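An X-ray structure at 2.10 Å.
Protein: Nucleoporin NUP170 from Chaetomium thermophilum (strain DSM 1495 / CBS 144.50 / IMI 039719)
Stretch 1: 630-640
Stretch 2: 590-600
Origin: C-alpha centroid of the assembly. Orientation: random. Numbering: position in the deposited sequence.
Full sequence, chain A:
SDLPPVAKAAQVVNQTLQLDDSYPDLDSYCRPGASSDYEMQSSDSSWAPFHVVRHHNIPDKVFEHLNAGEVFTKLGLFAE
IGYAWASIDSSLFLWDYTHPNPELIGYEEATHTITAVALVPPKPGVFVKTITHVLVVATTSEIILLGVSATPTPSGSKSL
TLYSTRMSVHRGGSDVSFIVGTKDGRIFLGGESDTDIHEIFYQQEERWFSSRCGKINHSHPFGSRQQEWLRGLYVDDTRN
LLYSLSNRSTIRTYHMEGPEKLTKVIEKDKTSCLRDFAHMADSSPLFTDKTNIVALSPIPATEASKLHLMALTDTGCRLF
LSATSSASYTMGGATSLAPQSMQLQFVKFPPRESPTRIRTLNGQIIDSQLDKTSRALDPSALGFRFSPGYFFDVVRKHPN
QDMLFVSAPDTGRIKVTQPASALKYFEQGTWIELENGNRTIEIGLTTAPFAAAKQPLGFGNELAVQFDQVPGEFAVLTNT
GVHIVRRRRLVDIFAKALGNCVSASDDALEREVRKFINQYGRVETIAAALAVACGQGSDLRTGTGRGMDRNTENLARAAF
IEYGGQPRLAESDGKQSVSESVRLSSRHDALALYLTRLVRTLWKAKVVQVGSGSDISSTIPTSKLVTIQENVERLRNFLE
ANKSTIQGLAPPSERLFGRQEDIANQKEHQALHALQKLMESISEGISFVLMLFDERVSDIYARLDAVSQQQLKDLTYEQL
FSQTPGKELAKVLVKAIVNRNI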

# COMPACT_ATOMS: atom_id res chain seq x y z
N GLU A 630 -1.72 1.05 24.68
CA GLU A 630 -1.99 2.47 24.88
C GLU A 630 -3.32 2.87 24.25
O GLU A 630 -4.11 3.60 24.86
CB GLU A 630 -0.85 3.31 24.31
CG GLU A 630 0.46 3.20 25.08
CD GLU A 630 1.58 3.99 24.43
OE1 GLU A 630 1.34 4.62 23.38
OE2 GLU A 630 2.71 3.97 24.97
N ASN A 631 -3.58 2.40 23.03
CA ASN A 631 -4.84 2.72 22.37
C ASN A 631 -6.03 2.17 23.14
O ASN A 631 -7.03 2.86 23.32
CB ASN A 631 -4.83 2.17 20.94
CG ASN A 631 -3.92 2.95 20.01
OD1 ASN A 631 -3.58 4.10 20.28
ND2 ASN A 631 -3.52 2.32 18.91
N VAL A 632 -5.93 0.92 23.61
CA VAL A 632 -7.02 0.33 24.39
C VAL A 632 -7.23 1.13 25.67
O VAL A 632 -8.37 1.39 26.08
CB VAL A 632 -6.71 -1.15 24.70
CG1 VAL A 632 -7.73 -1.72 25.70
CG2 VAL A 632 -6.71 -1.97 23.42
N GLU A 633 -6.14 1.54 26.33
CA GLU A 633 -6.25 2.26 27.59
C GLU A 633 -6.85 3.65 27.39
O GLU A 633 -7.67 4.10 28.20
CB GLU A 633 -4.88 2.36 28.26
CG GLU A 633 -4.42 1.05 28.89
CD GLU A 633 -5.28 0.63 30.08
OE1 GLU A 633 -5.15 -0.52 30.53
OE2 GLU A 633 -6.08 1.46 30.56
N ARG A 634 -6.45 4.35 26.33
CA ARG A 634 -7.04 5.66 26.05
C ARG A 634 -8.53 5.54 25.77
O ARG A 634 -9.31 6.41 26.14
CB ARG A 634 -6.32 6.33 24.87
CG ARG A 634 -5.10 7.15 25.28
CD ARG A 634 -4.88 8.34 24.36
NE ARG A 634 -5.98 9.31 24.43
CZ ARG A 634 -5.91 10.56 23.97
NH1 ARG A 634 -6.97 11.36 24.07
NH2 ARG A 634 -4.80 11.01 23.41
N LEU A 635 -8.94 4.45 25.11
CA LEU A 635 -10.36 4.19 24.92
C LEU A 635 -11.06 3.98 26.26
O LEU A 635 -12.13 4.54 26.52
CB LEU A 635 -10.56 2.98 24.01
CG LEU A 635 -11.99 2.46 23.84
CD1 LEU A 635 -12.91 3.55 23.31
CD2 LEU A 635 -12.01 1.24 22.93
N ARG A 636 -10.45 3.18 27.14
CA ARG A 636 -11.01 2.97 28.47
C ARG A 636 -11.08 4.27 29.25
O ARG A 636 -12.11 4.59 29.87
CB ARG A 636 -10.17 1.94 29.23
CG ARG A 636 -10.62 0.51 29.01
CD ARG A 636 -9.53 -0.49 29.38
NE ARG A 636 -8.95 -0.23 30.70
CZ ARG A 636 -9.58 -0.43 31.85
NH1 ARG A 636 -8.97 -0.17 33.00
NH2 ARG A 636 -10.83 -0.88 31.87
N ASN A 637 -10.00 5.05 29.22
CA ASN A 637 -9.99 6.34 29.90
C ASN A 637 -11.10 7.24 29.39
O ASN A 637 -11.71 8.00 30.16
CB ASN A 637 -8.63 7.01 29.72
CG ASN A 637 -8.55 8.38 30.36
OD1 ASN A 637 -9.12 8.61 31.43
ND2 ASN A 637 -7.86 9.30 29.71
N PHE A 638 -11.39 7.18 28.09
CA PHE A 638 -12.45 8.01 27.52
C PHE A 638 -13.81 7.60 28.04
O PHE A 638 -14.66 8.46 28.32
CB PHE A 638 -12.41 7.92 25.99
CG PHE A 638 -13.62 8.53 25.33
CD1 PHE A 638 -13.71 9.90 25.14
CD2 PHE A 638 -14.66 7.73 24.89
CE1 PHE A 638 -14.82 10.46 24.53
CE2 PHE A 638 -15.77 8.28 24.28
CZ PHE A 638 -15.85 9.65 24.10
N LEU A 639 -14.05 6.30 28.19
CA LEU A 639 -15.34 5.83 28.69
C LEU A 639 -15.52 6.19 30.16
O LEU A 639 -16.64 6.51 30.60
CB LEU A 639 -15.47 4.32 28.49
CG LEU A 639 -15.40 3.83 27.04
CD1 LEU A 639 -15.52 2.31 26.99
CD2 LEU A 639 -16.47 4.48 26.17
N GLU A 640 -14.44 6.15 30.95
CA GLU A 640 -14.55 6.47 32.37
C GLU A 640 -14.85 7.95 32.57
O GLU A 640 -15.71 8.32 33.38
CB GLU A 640 -13.27 6.08 33.10
CG GLU A 640 -13.05 4.58 33.25
CD GLU A 640 -14.26 3.88 33.84
OE1 GLU A 640 -14.79 4.36 34.86
OE2 GLU A 640 -14.68 2.85 33.27
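Stretch 2 590-600: ALALYLTRLVR

Stretch 2 is helical from its first residue, continuing a helix that begins earlier in the chain, and it lies nearly antiparallel against the helix of stretch 1. The N-to-C directions make an angle of 160°, and the axes approach to 10.2 Å, a separation that leaves room for medium-sized aliphatic side chains between the backbones. Because the directions oppose, the late residues of stretch 2 meet the early residues of stretch 1: the CA atoms of Leu 598 and Asn 631 are 7.2 Å apart, while Leu 591 reaches as far as Leu 639.

The backbone of stretch 2 is held mainly by i to i+4 hydrogen bonds, such as Tyr 594 N to Ala 590 O at 2.9 Å. This periodicity brings Leu 591, Tyr 594, Leu 595 and Leu 598 to the side that meets stretch 1. Thr 596 lies out of reach and turns its hydroxyl back on its own helix, with OG1 donating to Ala 592 O at 2.7 Å.

Leu 635 is the main bump of stretch 1, with more of its own surface covered by the partner than any other residue in the contact. It fits the hollow formed by Leu 591, Tyr 594 and Leu 595: its CD1 lies 3.7 Å from Leu 591 CD1, while its CD2 is 3.9 Å from Tyr 594 CD2 and 4.4 Å from Leu 595 CB. The tyrosine ring meets this methyl obliquely. A branched leucine suits the place, since its forked end is broad enough for both methyls to rest against Leu 591 and the tyrosine ring. Leu 591 in turn reaches between Leu 635 and Leu 639, its CD2 4.2 Å from Leu 639 CD1.

At the other end Leu 598 is the bump. Its CB points toward stretch 1, and its two methyls pack beside Asn 631 and Val 632: CD2 is 3.8 Å from Asn 631 CB, and CD1 is 4.3 Å from Val 632 N. Asn 631 thus offers the aliphatic base of its side chain to the leucine. Val 632, compact and set sideways, closes the flank; its CG2 stands 4.3 Å from Val 599 CG1 and 4.4 Å from Leu 595 CD1, the latter side chain starting sideways but bringing its end nearer.

No direct hydrogen bond crosses the contact, but two waters link the helices around Asn 631. One joins Tyr 594 OH (2.7 Å from the water O) to Asn 631 O (2.8 Å). The other donates to Leu 598 O, 2.7 Å from the water O, and accepts a weak bond from Asn 631 ND2, 3.4 Å from the same water O.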

# COMPACT_ATOMS: atom_id res chain seq x y z
N ALA A 590 -20.31 0.79 17.21
CA ALA A 590 -19.13 1.61 16.96
C ALA A 590 -18.02 1.30 17.94
O ALA A 590 -16.84 1.21 17.55
CB ALA A 590 -19.51 3.09 17.03
N LEU A 591 -18.36 1.13 19.22
CA LEU A 591 -17.35 0.78 20.21
C LEU A 591 -16.75 -0.59 19.92
O LEU A 591 -15.53 -0.78 20.03
CB LEU A 591 -17.95 0.81 21.61
CG LEU A 591 -17.02 0.40 22.76
CD1 LEU A 591 -15.83 1.34 22.85
CD2 LEU A 591 -17.79 0.36 24.07
N ALA A 592 -17.59 -1.55 19.55
CA ALA A 592 -17.09 -2.88 19.19
C ALA A 592 -16.24 -2.83 17.93
O ALA A 592 -15.21 -3.51 17.84
CB ALA A 592 -18.27 -3.83 19.00
N LEU A 593 -16.64 -2.02 16.95
CA LEU A 593 -15.88 -1.92 15.71
C LEU A 593 -14.51 -1.31 15.97
O LEU A 593 -13.49 -1.85 15.53
CB LEU A 593 -16.66 -1.09 14.69
CG LEU A 593 -16.09 -1.01 13.27
CD1 LEU A 593 -15.97 -2.40 12.65
CD2 LEU A 593 -16.97 -0.11 12.41
N TYR A 594 -14.47 -0.19 16.69
CA TYR A 594 -13.20 0.45 17.01
C TYR A 594 -12.29 -0.49 17.79
O TYR A 594 -11.12 -0.68 17.44
CB TYR A 594 -13.45 1.73 17.80
CG TYR A 594 -12.20 2.51 18.14
CD1 TYR A 594 -11.26 2.79 17.16
CD2 TYR A 594 -11.96 2.96 19.42
CE1 TYR A 594 -10.11 3.50 17.45
CE2 TYR A 594 -10.82 3.68 19.73
CZ TYR A 594 -9.89 3.94 18.74
OH TYR A 594 -8.75 4.65 19.04
N LEU A 595 -12.81 -1.11 18.86
CA LEU A 595 -12.00 -1.99 19.68
C LEU A 595 -11.45 -3.16 18.87
O LEU A 595 -10.27 -3.52 19.00
CB LEU A 595 -12.81 -2.51 20.87
CG LEU A 595 -12.12 -3.57 21.74
CD1 LEU A 595 -10.83 -3.01 22.33
CD2 LEU A 595 -13.06 -4.05 22.84
N THR A 596 -12.29 -3.77 18.04
CA THR A 596 -11.84 -4.89 17.21
C THR A 596 -10.67 -4.49 16.34
O THR A 596 -9.66 -5.20 16.26
CB THR A 596 -13.00 -5.40 16.35
OG1 THR A 596 -14.05 -5.88 17.20
CG2 THR A 596 -12.54 -6.53 15.43
N ARG A 597 -10.78 -3.34 15.67
CA ARG A 597 -9.74 -2.91 14.75
C ARG A 597 -8.45 -2.57 15.48
O ARG A 597 -7.37 -2.65 14.89
CB ARG A 597 -10.24 -1.71 13.93
CG ARG A 597 -11.33 -2.09 12.93
CD ARG A 597 -12.01 -0.88 12.32
NE ARG A 597 -12.91 -1.26 11.22
CZ ARG A 597 -13.71 -0.42 10.57
NH1 ARG A 597 -13.74 0.86 10.89
NH2 ARG A 597 -14.48 -0.87 9.59
N LEU A 598 -8.53 -2.21 16.76
CA LEU A 598 -7.32 -1.95 17.53
C LEU A 598 -6.53 -3.23 17.81
O LEU A 598 -5.31 -3.17 18.01
CB LEU A 598 -7.66 -1.26 18.85
CG LEU A 598 -8.17 0.18 18.79
CD1 LEU A 598 -8.47 0.67 20.20
CD2 LEU A 598 -7.17 1.12 18.11
N VAL A 599 -7.20 -4.39 17.83
CA VAL A 599 -6.56 -5.65 18.20
C VAL A 599 -6.61 -6.68 17.07
O VAL A 599 -6.31 -7.86 17.30
CB VAL A 599 -7.18 -6.24 19.48
CG1 VAL A 599 -7.06 -5.25 20.63
CG2 VAL A 599 -8.63 -6.64 19.26
N ARG A 600 -6.96 -6.27 15.85
CA ARG A 600 -7.14 -7.25 14.78
C ARG A 600 -5.84 -7.98 14.46
O ARG A 600 -5.88 -9.16 14.08
CB ARG A 600 -7.68 -6.55 13.52
CG ARG A 600 -6.66 -5.71 12.78
CD ARG A 600 -7.33 -4.72 11.84
NE ARG A 600 -8.22 -5.37 10.89
CZ ARG A 600 -7.86 -5.80 9.68
NH1 ARG A 600 -8.76 -6.37 8.88
NH2 ARG A 600 -6.61 -5.66 9.26
O HOH W 1 -7.74 4.85 21.50
O HOH W 2 -4.06 -0.78 17.74